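Local structure of cysteine hydrolase (Vibrio cholerae, 6V98) at residues A[4-9]-A[89-94]; A[48-51]-A[56-59]; A[80-85]-A[100-105]. The protein is a type VI secretion system effector, probably a papain-like cysteine hydrolase, and probably acts on the envelope of rival bacteria. One frame throughout, in Å; residues are numbered along the deposited sequence.

Contact 1: A[4-9]-A[89-94]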
ATOM      1  N   ASP A   4       7.332  -9.837 -14.313  1.00 32.64           N
ATOM      2  CA  ASP A   4       7.584  -9.347 -12.961  1.00 30.04           C
ATOM      3  C   ASP A   4       6.277  -9.072 -12.220  1.00 28.39           C
ATOM      4  O   ASP A   4       5.281  -8.641 -12.802  1.00 28.48           O
ATOM      5  CB  ASP A   4       8.410  -8.058 -13.002  1.00 30.37           C
ATOM      6  CG  ASP A   4       9.907  -8.315 -12.995  1.00 35.18           C
ATOM      7  OD1 ASP A   4      10.314  -9.455 -12.720  1.00 34.01           O
ATOM      8  OD2 ASP A   4      10.670  -7.372 -13.270  1.00 37.73           O
ATOM      9  N   ASP A   5       6.297  -9.309 -10.907  1.00 26.25           N
ATOM     10  CA  ASP A   5       5.178  -8.938 -10.065  1.00 22.95           C
ATOM     11  C   ASP A   5       5.123  -7.421  -9.907  1.00 25.92           C
ATOM     12  O   ASP A   5       6.034  -6.691 -10.318  1.00 24.82           O
ATOM     13  CB  ASP A   5       5.300  -9.617  -8.702  1.00 24.61           C
ATOM     14  CG  ASP A   5       5.434 -11.124  -8.824  1.00 31.70           C
ATOM     15  OD1 ASP A   5       4.608 -11.744  -9.541  1.00 29.15           O
ATOM     16  OD2 ASP A   5       6.366 -11.686  -8.220  1.00 30.39           O
ATOM     17  N   PHE A   6       4.043  -6.953  -9.283  1.00 24.92           N
ATOM     18  CA  PHE A   6       3.808  -5.538  -9.043  1.00 24.15           C
ATOM     19  C   PHE A   6       3.625  -5.306  -7.553  1.00 22.64           C
ATOM     20  O   PHE A   6       2.907  -6.059  -6.887  1.00 25.23           O
ATOM     21  CB  PHE A   6       2.540  -5.018  -9.750  1.00 24.83           C
ATOM     22  CG  PHE A   6       2.512  -5.229 -11.246  1.00 24.96           C
ATOM     23  CD1 PHE A   6       2.267  -6.481 -11.779  1.00 27.21           C
ATOM     24  CD2 PHE A   6       2.670  -4.153 -12.112  1.00 30.25           C
ATOM     25  CE1 PHE A   6       2.204  -6.665 -13.171  1.00 29.26           C
ATOM     26  CE2 PHE A   6       2.614  -4.328 -13.502  1.00 27.86           C
ATOM     27  CZ  PHE A   6       2.386  -5.584 -14.023  1.00 31.79           C
ATOM     28  N   LEU A   7       4.273  -4.263  -7.040  1.00 19.11           N
ATOM     29  CA  LEU A   7       4.001  -3.734  -5.704  1.00 23.21           C
ATOM     30  C   LEU A   7       3.695  -2.251  -5.868  1.00 22.82           C
ATOM     31  O   LEU A   7       4.528  -1.496  -6.387  1.00 27.18           O
ATOM     32  CB  LEU A   7       5.182  -3.954  -4.746  1.00 20.16           C
ATOM     33  CG  LEU A   7       4.827  -3.812  -3.260  1.00 25.86           C
ATOM     34  CD1 LEU A   7       4.015  -5.030  -2.803  1.00 23.68           C
ATOM     35  CD2 LEU A   7       6.082  -3.649  -2.393  1.00 26.71           C
ATOM     36  N   ILE A   8       2.497  -1.844  -5.461  1.00 21.38           N
ATOM     37  CA  ILE A   8       2.028  -0.479  -5.672  1.00 19.36           C
ATOM     38  C   ILE A   8       1.712   0.133  -4.316  1.00 18.10           C
ATOM     39  O   ILE A   8       0.567   0.030  -3.841  1.00 22.35           O
ATOM     40  CB  ILE A   8       0.800  -0.443  -6.597  1.00 22.60           C
ATOM     41  CG1 ILE A   8       1.094  -1.210  -7.886  1.00 23.25           C
ATOM     42  CG2 ILE A   8       0.396   0.995  -6.901  1.00 22.93           C
ATOM     43  CD1 ILE A   8      -0.085  -1.247  -8.841  1.00 24.63           C
ATOM     44  N   PRO A   9       2.696   0.726  -3.644  1.00 20.19           N
ATOM     45  CA  PRO A   9       2.394   1.586  -2.499  1.00 19.32           C
ATOM     46  C   PRO A   9       1.417   2.660  -2.936  1.00 22.33           C
ATOM     47  O   PRO A   9       1.590   3.279  -3.988  1.00 23.51           O
ATOM     48  CB  PRO A   9       3.762   2.176  -2.125  1.00 22.39           C
ATOM     49  CG  PRO A   9       4.780   1.179  -2.672  1.00 22.11           C
ATOM     50  CD  PRO A   9       4.137   0.671  -3.947  1.00 26.38           C
ATOM     51  N   GLY A  89       1.913  -8.573 -20.337  1.00 38.86           N
ATOM     52  CA  GLY A  89       2.732  -8.074 -19.255  1.00 35.37           C
ATOM     53  C   GLY A  89       2.223  -6.817 -18.584  1.00 33.07           C
ATOM     54  O   GLY A  89       2.734  -6.461 -17.519  1.00 35.25           O
ATOM     55  N   LEU A  90       1.228  -6.144 -19.152  1.00 31.11           N
ATOM     56  CA  LEU A  90       0.736  -4.878 -18.626  1.00 31.13           C
ATOM     57  C   LEU A  90      -0.586  -5.069 -17.895  1.00 35.69           C
ATOM     58  O   LEU A  90      -1.405  -5.906 -18.274  1.00 41.39           O
ATOM     59  CB  LEU A  90       0.545  -3.861 -19.755  1.00 34.65           C
ATOM     60  CG  LEU A  90       1.756  -3.553 -20.641  1.00 33.55           C
ATOM     61  CD1 LEU A  90       1.371  -2.567 -21.720  1.00 36.63           C
ATOM     62  CD2 LEU A  90       2.899  -2.999 -19.805  1.00 31.84           C
ATOM     63  N   ILE A  91      -0.797  -4.280 -16.842  1.00 29.24           N
ATOM     64  CA  ILE A  91      -2.128  -4.208 -16.246  1.00 27.55           C
ATOM     65  C   ILE A  91      -2.999  -3.332 -17.126  1.00 29.38           C
ATOM     66  O   ILE A  91      -2.599  -2.222 -17.496  1.00 33.41           O
ATOM     67  CB  ILE A  91      -2.081  -3.639 -14.823  1.00 30.33           C
ATOM     68  CG1 ILE A  91      -1.073  -4.389 -13.950  1.00 30.24           C
ATOM     69  CG2 ILE A  91      -3.496  -3.649 -14.241  1.00 30.40           C
ATOM     70  CD1 ILE A  91      -0.739  -3.640 -12.664  1.00 27.69           C
ATOM     71  N   THR A  92      -4.190  -3.819 -17.469  1.00 33.68           N
ATOM     72  CA  THR A  92      -5.098  -2.995 -18.253  1.00 36.54           C
ATOM     73  C   THR A  92      -5.583  -1.830 -17.402  1.00 33.25           C
ATOM     74  O   THR A  92      -5.774  -1.967 -16.189  1.00 33.78           O
ATOM     75  CB  THR A  92      -6.284  -3.815 -18.770  1.00 37.90           C
ATOM     76  OG1 THR A  92      -7.188  -4.117 -17.692  1.00 37.76           O
ATOM     77  CG2 THR A  92      -5.783  -5.109 -19.408  1.00 33.62           C
ATOM     78  N   GLU A  93      -5.755  -0.667 -18.042  1.00 33.00           N
ATOM     79  CA  GLU A  93      -6.173   0.525 -17.305  1.00 32.09           C
ATOM     80  C   GLU A  93      -7.507   0.298 -16.608  1.00 33.77           C
ATOM     81  O   GLU A  93      -7.669   0.654 -15.434  1.00 32.47           O
ATOM     82  CB  GLU A  93      -6.258   1.742 -18.240  1.00 37.03           C
ATOM     83  CG  GLU A  93      -6.911   2.971 -17.584  1.00 46.98           C
ATOM     84  CD  GLU A  93      -6.930   4.213 -18.472  1.00 54.34           C
ATOM     85  OE1 GLU A  93      -5.908   4.929 -18.541  1.00 59.50           O
ATOM     86  OE2 GLU A  93      -7.976   4.475 -19.096  1.00 62.11           O
ATOM     87  N   SER A  94      -8.468  -0.322 -17.304  1.00 32.53           N
ATOM     88  CA  SER A  94      -9.802  -0.497 -16.730  1.00 30.61           C
ATOM     89  C   SER A  94      -9.770  -1.376 -15.486  1.00 32.28           C
ATOM     90  O   SER A  94     -10.440  -1.073 -14.489  1.00 31.15           O
ATOM     91  CB  SER A  94     -10.754  -1.088 -17.775  1.00 41.69           C
ATOM     92  OG  SER A  94     -10.152  -2.176 -18.447  1.00 44.64           O
TER
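G89 and I91 meet one aromatic side chain, that of F6, the first at its rim and the second over a face. At G89 the carbonyl O lies in the plane of the ring, 3.6 Å from F6 CZ, so the partly negative oxygen faces the weakly positive ring edge; N3 also donates to this oxygen from its side-chain amide. Glycine suits the spot because its phi of 84° would jam a side chain against the preceding carbonyl. The CB of L90 points away from segment 4-9, and that of the next residue of the short strand, I91, points toward it. I91 CG1 stands beside the backbone N (chi1 -52°) and the chain runs on extended, which carries CD1 to 3.6 Å from the F6 ring centroid, 19° off the ring normal: a CH-pi contact. The unbranched CG1-CD1 arm of isoleucine is long enough to lay a methyl on the ring, while R119 makes a cation-pi contact with the same ring. T92 then takes the N-cap position of helix 93-107, its hydroxyl bonded to S95. Thus a two-residue strand of the small hairpin 86-91 rests on strand 5-12 of the main antiparallel sheet through an aromatic-aliphatic contact.

Contact 2: A[48-51]-A[56-59]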
ATOM      1  N   ILE A  48      -0.877  -2.285  -2.717  1.00 19.41           N
ATOM      2  CA  ILE A  48      -1.453  -3.277  -3.610  1.00 19.94           C
ATOM      3  C   ILE A  48      -0.353  -4.222  -4.049  1.00 21.13           C
ATOM      4  O   ILE A  48       0.737  -3.782  -4.431  1.00 24.87           O
ATOM      5  CB  ILE A  48      -2.097  -2.608  -4.835  1.00 21.42           C
ATOM      6  CG1 ILE A  48      -3.204  -1.659  -4.383  1.00 20.80           C
ATOM      7  CG2 ILE A  48      -2.634  -3.680  -5.776  1.00 24.35           C
ATOM      8  CD1 ILE A  48      -3.806  -0.813  -5.530  1.00 23.85           C
ATOM      9  N   LEU A  49      -0.646  -5.518  -4.036  1.00 20.92           N
ATOM     10  CA  LEU A  49       0.299  -6.547  -4.454  1.00 25.96           C
ATOM     11  C   LEU A  49      -0.329  -7.362  -5.574  1.00 24.76           C
ATOM     12  O   LEU A  49      -1.430  -7.891  -5.409  1.00 24.11           O
ATOM     13  CB  LEU A  49       0.663  -7.459  -3.275  1.00 23.06           C
ATOM     14  CG  LEU A  49       1.439  -8.723  -3.647  1.00 25.81           C
ATOM     15  CD1 LEU A  49       2.854  -8.364  -4.034  1.00 24.92           C
ATOM     16  CD2 LEU A  49       1.444  -9.709  -2.490  1.00 26.34           C
ATOM     17  N   ILE A  50       0.360  -7.474  -6.708  1.00 24.81           N
ATOM     18  CA  ILE A  50      -0.191  -8.161  -7.875  1.00 25.60           C
ATOM     19  C   ILE A  50       0.773  -9.232  -8.368  1.00 31.64           C
ATOM     20  O   ILE A  50       1.961  -8.959  -8.575  1.00 30.04           O
ATOM     21  CB  ILE A  50      -0.507  -7.186  -9.018  1.00 24.75           C
ATOM     22  CG1 ILE A  50      -1.511  -6.142  -8.543  1.00 27.75           C
ATOM     23  CG2 ILE A  50      -1.060  -7.968 -10.218  1.00 24.37           C
ATOM     24  CD1 ILE A  50      -1.633  -4.961  -9.478  1.00 25.43           C
ATOM     25  N   ASN A  51       0.250 -10.445  -8.563  1.00 27.20           N
ATOM     26  CA  ASN A  51       0.972 -11.516  -9.244  1.00 28.31           C
ATOM     27  C   ASN A  51       1.094 -11.195 -10.731  1.00 31.72           C
ATOM     28  O   ASN A  51       0.082 -11.096 -11.434  1.00 32.09           O
ATOM     29  CB  ASN A  51       0.241 -12.844  -9.058  1.00 26.98           C
ATOM     30  CG  ASN A  51       1.059 -14.030  -9.546  1.00 32.07           C
ATOM     31  OD1 ASN A  51       1.458 -14.083 -10.707  1.00 37.28           O
ATOM     32  ND2 ASN A  51       1.338 -14.972  -8.650  1.00 35.68           N
ATOM     33  N   VAL A  56      -3.641 -12.078  -9.874  1.00 27.03           N
ATOM     34  CA  VAL A  56      -4.189 -12.158  -8.525  1.00 27.68           C
ATOM     35  C   VAL A  56      -3.678 -10.978  -7.708  1.00 31.67           C
ATOM     36  O   VAL A  56      -2.470 -10.706  -7.676  1.00 28.51           O
ATOM     37  CB  VAL A  56      -3.811 -13.499  -7.871  1.00 34.69           C
ATOM     38  CG1 VAL A  56      -4.219 -13.510  -6.410  1.00 33.34           C
ATOM     39  CG2 VAL A  56      -4.459 -14.670  -8.618  1.00 36.21           C
ATOM     40  N   THR A  57      -4.600 -10.287  -7.029  1.00 26.65           N
ATOM     41  CA  THR A  57      -4.356  -9.003  -6.381  1.00 24.84           C
ATOM     42  C   THR A  57      -4.697  -9.078  -4.894  1.00 29.03           C
ATOM     43  O   THR A  57      -5.719  -9.652  -4.510  1.00 30.22           O
ATOM     44  CB  THR A  57      -5.199  -7.900  -7.060  1.00 28.28           C
ATOM     45  OG1 THR A  57      -4.886  -7.862  -8.457  1.00 32.37           O
ATOM     46  CG2 THR A  57      -4.913  -6.529  -6.477  1.00 28.64           C
ATOM     47  N   ARG A  58      -3.839  -8.490  -4.061  1.00 23.31           N
ATOM     48  CA  ARG A  58      -4.064  -8.345  -2.627  1.00 25.01           C
ATOM     49  C   ARG A  58      -3.893  -6.886  -2.228  1.00 23.37           C
ATOM     50  O   ARG A  58      -3.143  -6.137  -2.851  1.00 23.84           O
ATOM     51  CB  ARG A  58      -3.077  -9.190  -1.794  1.00 29.70           C
ATOM     52  CG  ARG A  58      -2.989 -10.635  -2.221  1.00 32.29           C
ATOM     53  CD  ARG A  58      -4.258 -11.354  -1.842  1.00 36.84           C
ATOM     54  NE  ARG A  58      -4.149 -12.789  -2.067  1.00 49.93           N
ATOM     55  CZ  ARG A  58      -4.957 -13.486  -2.861  1.00 56.62           C
ATOM     56  NH1 ARG A  58      -5.943 -12.881  -3.520  1.00 53.78           N
ATOM     57  NH2 ARG A  58      -4.774 -14.793  -2.996  1.00 65.91           N
ATOM     58  N   TYR A  59      -4.554  -6.499  -1.140  1.00 23.13           N
ATOM     59  CA  TYR A  59      -4.370  -5.173  -0.568  1.00 21.84           C
ATOM     60  C   TYR A  59      -4.219  -5.305   0.940  1.00 21.76           C
ATOM     61  O   TYR A  59      -5.022  -5.984   1.588  1.00 20.43           O
ATOM     62  CB  TYR A  59      -5.537  -4.232  -0.919  1.00 22.13           C
ATOM     63  CG  TYR A  59      -5.404  -2.876  -0.264  1.00 21.27           C
ATOM     64  CD1 TYR A  59      -5.991  -2.625   0.976  1.00 21.88           C
ATOM     65  CD2 TYR A  59      -4.666  -1.860  -0.860  1.00 22.59           C
ATOM     66  CE1 TYR A  59      -5.848  -1.392   1.602  1.00 19.92           C
ATOM     67  CE2 TYR A  59      -4.506  -0.630  -0.237  1.00 20.07           C
ATOM     68  CZ  TYR A  59      -5.099  -0.404   0.985  1.00 21.91           C
ATOM     69  OH  TYR A  59      -4.970   0.815   1.603  1.00 23.89           O
TER
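I48 and T57 touch through their methyl branches, I48 CG2 to T57 CG2 at 3.7 Å, on one face of a beta hairpin formed by strands 44-50 and 57-63 in the main antiparallel sheet. The two side chains lie at a slant to each other, and both belong to beta-branched residues, which suit extended strands. On the same face I50 and T57 run side by side, pointing the same way, with I50 CG1 against T57 OG1. That hydroxyl is not left to the apolar neighbour: it is hydrogen-bonded to G55 and V84. Y59 meets I48 differently. Its CG is anti to the backbone N (chi1 176°), and the ring presents its edge, Y59 CD2 lying 3.8 Å from I48 CG1, which sits in the ring plane. Helix 93-107 packs over this face through V99 and L100 on I48 and V103 on Y59, while Y59 OH bonds to E61. L49 and R58 point to the other face, with L49 CB 4.4 Å from R58 CB. L49 is buried against F123 and A126 of helix 123-134. The aliphatic part of R58 stays by the sheet, while the bend at chi2 brings its guanidinium over V56 CG1 and its side chain against D127, with NH1 only weakly bonded to T57 O. The backbones set the spacing: L49 and R58 form the hydrogen-bonded pair, flanked by the non-hydrogen-bonded pairs I48 with Y59 and I50 with T57. Beyond the strands, N51 OD1 reaches forward into the turn and accepts from the backbone N of E53 and T54, as in an Asx turn, a fitting role for asparagine. The backbone N-H of N51 closes the hairpin end, with N51 N donating to V56 O at 2.9 Å, in the carbonyl plane and nearly straight at 171°.

Contact 3: A[80-85]-A[100-105]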
ATOM      1  N   GLY A  80     -10.291  -7.259   0.858  1.00 27.78           N
ATOM      2  CA  GLY A  80     -10.543  -7.931  -0.406  1.00 29.37           C
ATOM      3  C   GLY A  80     -10.749  -6.946  -1.543  1.00 31.33           C
ATOM      4  O   GLY A  80     -11.488  -5.970  -1.383  1.00 33.31           O
ATOM      5  N   VAL A  81     -10.082  -7.167  -2.680  1.00 27.42           N
ATOM      6  CA  VAL A  81     -10.240  -6.338  -3.871  1.00 27.84           C
ATOM      7  C   VAL A  81     -10.357  -7.243  -5.091  1.00 29.68           C
ATOM      8  O   VAL A  81     -10.060  -8.440  -5.044  1.00 32.12           O
ATOM      9  CB  VAL A  81      -9.084  -5.333  -4.072  1.00 25.13           C
ATOM     10  CG1 VAL A  81      -9.086  -4.272  -2.966  1.00 26.75           C
ATOM     11  CG2 VAL A  81      -7.739  -6.057  -4.132  1.00 24.56           C
ATOM     12  N   SER A  82     -10.810  -6.655  -6.193  1.00 25.94           N
ATOM     13  CA  SER A  82     -10.865  -7.393  -7.444  1.00 25.94           C
ATOM     14  C   SER A  82      -9.456  -7.710  -7.929  1.00 27.43           C
ATOM     15  O   SER A  82      -8.495  -7.007  -7.612  1.00 34.13           O
ATOM     16  CB  SER A  82     -11.619  -6.594  -8.513  1.00 27.46           C
ATOM     17  OG  SER A  82     -12.949  -6.305  -8.102  1.00 30.30           O
ATOM     18  N   ASN A  83      -9.339  -8.782  -8.706  1.00 29.43           N
ATOM     19  CA  ASN A  83      -8.096  -9.031  -9.415  1.00 28.31           C
ATOM     20  C   ASN A  83      -8.017  -8.149 -10.654  1.00 28.85           C
ATOM     21  O   ASN A  83      -9.034  -7.709 -11.200  1.00 31.18           O
ATOM     22  CB  ASN A  83      -7.986 -10.498  -9.816  1.00 25.29           C
ATOM     23  CG  ASN A  83      -7.891 -11.407  -8.614  1.00 34.12           C
ATOM     24  OD1 ASN A  83      -7.365 -11.014  -7.579  1.00 31.60           O
ATOM     25  ND2 ASN A  83      -8.404 -12.621  -8.744  1.00 41.58           N
ATOM     26  N   VAL A  84      -6.796  -7.898 -11.103  1.00 30.17           N
ATOM     27  CA  VAL A  84      -6.573  -7.143 -12.320  1.00 32.11           C
ATOM     28  C   VAL A  84      -6.391  -8.111 -13.483  1.00 31.80           C
ATOM     29  O   VAL A  84      -6.208  -9.313 -13.303  1.00 31.03           O
ATOM     30  CB  VAL A  84      -5.362  -6.188 -12.196  1.00 33.57           C
ATOM     31  CG1 VAL A  84      -5.583  -5.197 -11.062  1.00 33.12           C
ATOM     32  CG2 VAL A  84      -4.062  -6.975 -11.984  1.00 29.40           C
ATOM     33  N   THR A  85      -6.434  -7.578 -14.696  1.00 28.78           N
ATOM     34  CA  THR A  85      -6.158  -8.333 -15.909  1.00 30.93           C
ATOM     35  C   THR A  85      -4.788  -7.940 -16.432  1.00 27.99           C
ATOM     36  O   THR A  85      -4.498  -6.750 -16.586  1.00 33.31           O
ATOM     37  CB  THR A  85      -7.216  -8.071 -16.975  1.00 32.95           C
ATOM     38  OG1 THR A  85      -8.508  -8.377 -16.432  1.00 36.82           O
ATOM     39  CG2 THR A  85      -6.948  -8.936 -18.205  1.00 34.00           C
ATOM     40  N   LEU A 100      -8.534   0.545  -7.899  1.00 25.33           N
ATOM     41  CA  LEU A 100      -8.231   1.814  -7.251  1.00 21.44           C
ATOM     42  C   LEU A 100      -9.494   2.417  -6.653  1.00 24.47           C
ATOM     43  O   LEU A 100      -9.483   2.911  -5.520  1.00 25.76           O
ATOM     44  CB  LEU A 100      -7.575   2.770  -8.244  1.00 22.14           C
ATOM     45  CG  LEU A 100      -6.155   2.358  -8.683  1.00 22.59           C
ATOM     46  CD1 LEU A 100      -5.603   3.319  -9.733  1.00 21.58           C
ATOM     47  CD2 LEU A 100      -5.201   2.254  -7.470  1.00 22.68           C
ATOM     48  N   LYS A 101     -10.599   2.368  -7.397  1.00 25.76           N
ATOM     49  CA  LYS A 101     -11.867   2.832  -6.849  1.00 24.76           C
ATOM     50  C   LYS A 101     -12.250   2.051  -5.592  1.00 25.83           C
ATOM     51  O   LYS A 101     -12.726   2.635  -4.610  1.00 29.42           O
ATOM     52  CB  LYS A 101     -12.960   2.707  -7.903  1.00 33.27           C
ATOM     53  CG  LYS A 101     -14.190   3.505  -7.575  1.00 31.24           C
ATOM     54  CD  LYS A 101     -15.162   3.507  -8.739  1.00 33.52           C
ATOM     55  CE  LYS A 101     -15.886   4.839  -8.803  1.00 51.98           C
ATOM     56  NZ  LYS A 101     -16.974   4.912  -7.800  1.00 58.92           N
ATOM     57  N   GLU A 102     -12.085   0.727  -5.617  1.00 24.14           N
ATOM     58  CA  GLU A 102     -12.392  -0.082  -4.438  1.00 22.61           C
ATOM     59  C   GLU A 102     -11.572   0.378  -3.242  1.00 25.75           C
ATOM     60  O   GLU A 102     -12.107   0.595  -2.148  1.00 25.03           O
ATOM     61  CB  GLU A 102     -12.134  -1.563  -4.733  1.00 24.80           C
ATOM     62  CG  GLU A 102     -13.156  -2.197  -5.700  1.00 32.00           C
ATOM     63  CD  GLU A 102     -12.756  -3.601  -6.136  1.00 31.91           C
ATOM     64  OE1 GLU A 102     -11.564  -3.928  -6.021  1.00 27.31           O
ATOM     65  OE2 GLU A 102     -13.622  -4.374  -6.595  1.00 31.12           O
ATOM     66  N   VAL A 103     -10.264   0.547  -3.447  1.00 24.37           N
ATOM     67  CA  VAL A 103      -9.362   0.877  -2.346  1.00 23.85           C
ATOM     68  C   VAL A 103      -9.661   2.270  -1.809  1.00 24.30           C
ATOM     69  O   VAL A 103      -9.668   2.498  -0.588  1.00 24.42           O
ATOM     70  CB  VAL A 103      -7.908   0.728  -2.831  1.00 32.27           C
ATOM     71  CG1 VAL A 103      -6.945   1.383  -1.877  1.00 34.36           C
ATOM     72  CG2 VAL A 103      -7.578  -0.755  -3.007  1.00 25.34           C
ATOM     73  N   SER A 104      -9.947   3.215  -2.707  1.00 24.26           N
ATOM     74  CA  SER A 104     -10.261   4.570  -2.271  1.00 26.56           C
ATOM     75  C   SER A 104     -11.519   4.598  -1.405  1.00 32.39           C
ATOM     76  O   SER A 104     -11.556   5.281  -0.373  1.00 25.20           O
ATOM     77  CB  SER A 104     -10.426   5.485  -3.485  1.00 25.06           C
ATOM     78  OG  SER A 104     -10.793   6.777  -3.052  1.00 29.51           O
ATOM     79  N   LEU A 105     -12.565   3.872  -1.814  1.00 29.38           N
ATOM     80  CA  LEU A 105     -13.795   3.840  -1.030  1.00 25.51           C
ATOM     81  C   LEU A 105     -13.575   3.149   0.305  1.00 25.89           C
ATOM     82  O   LEU A 105     -14.017   3.641   1.351  1.00 30.79           O
ATOM     83  CB  LEU A 105     -14.904   3.118  -1.805  1.00 28.18           C
ATOM     84  CG  LEU A 105     -16.172   2.856  -0.989  1.00 29.99           C
ATOM     85  CD1 LEU A 105     -16.736   4.172  -0.467  1.00 30.44           C
ATOM     86  CD2 LEU A 105     -17.234   2.112  -1.816  1.00 31.77           C
TER
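A helix-to-loop contact, polar at its middle and apolar on one flank, ties helix 93-107 to the irregular segment 80-85 that follows edge strand 75-78. E102 carries it. Its CG stands beside the backbone N (chi1 -71°), and an extended chain beyond CG carries the carboxylate across to S82, which it takes with both oxygens. E102 OE1 accepts the backbone amide, S82 N, at 2.8 Å through its syn lone pair, almost straight at 176°. E102 OE2 accepts the hydroxyl, S82 OG, at an unusually short 2.5 Å, also on the syn side but 20° out of the carboxylate plane. Serine suits the place because its hydroxyl, one bond beyond CB, sits close enough to its own N-H for a single carboxylate to grip both. Beside this pair V81 CB rests 3.5 Å from E102 OE1, and V81 CG1 meets V103 CG2 at 3.8 Å, two compact branched side chains that also pack on Y59 of the sheet. With the carboxylate held by two donors, rotation of its plane is restrained, and the loop is fixed to the helix at S82. Such bonding would be expected to stabilise the ionised form of E102.

How the contacts relate
All three contacts lie within the TseH-like family region. Centres of contacts 1 and 2 are about 9 Å apart, as are those of contacts 2 and 3, while contacts 1 and 3 are about 12 Å apart. Contacts 1 and 2 share the main sheet, where strands 5-12 and 44-50 are neighbours; segment 89-94 runs into helix 93-107, whose later turns form contact 3. Along the chain contact 2 is nested inside the loop closed by contact 1 and precedes contact 3, whose segments alternate with those of contact 1. T57 N bonds to N83 OD1, joining contact 2 to contact 3, and T92 bonds to T85. Together they tie the loop and helix 93-107 onto one face of the sheet.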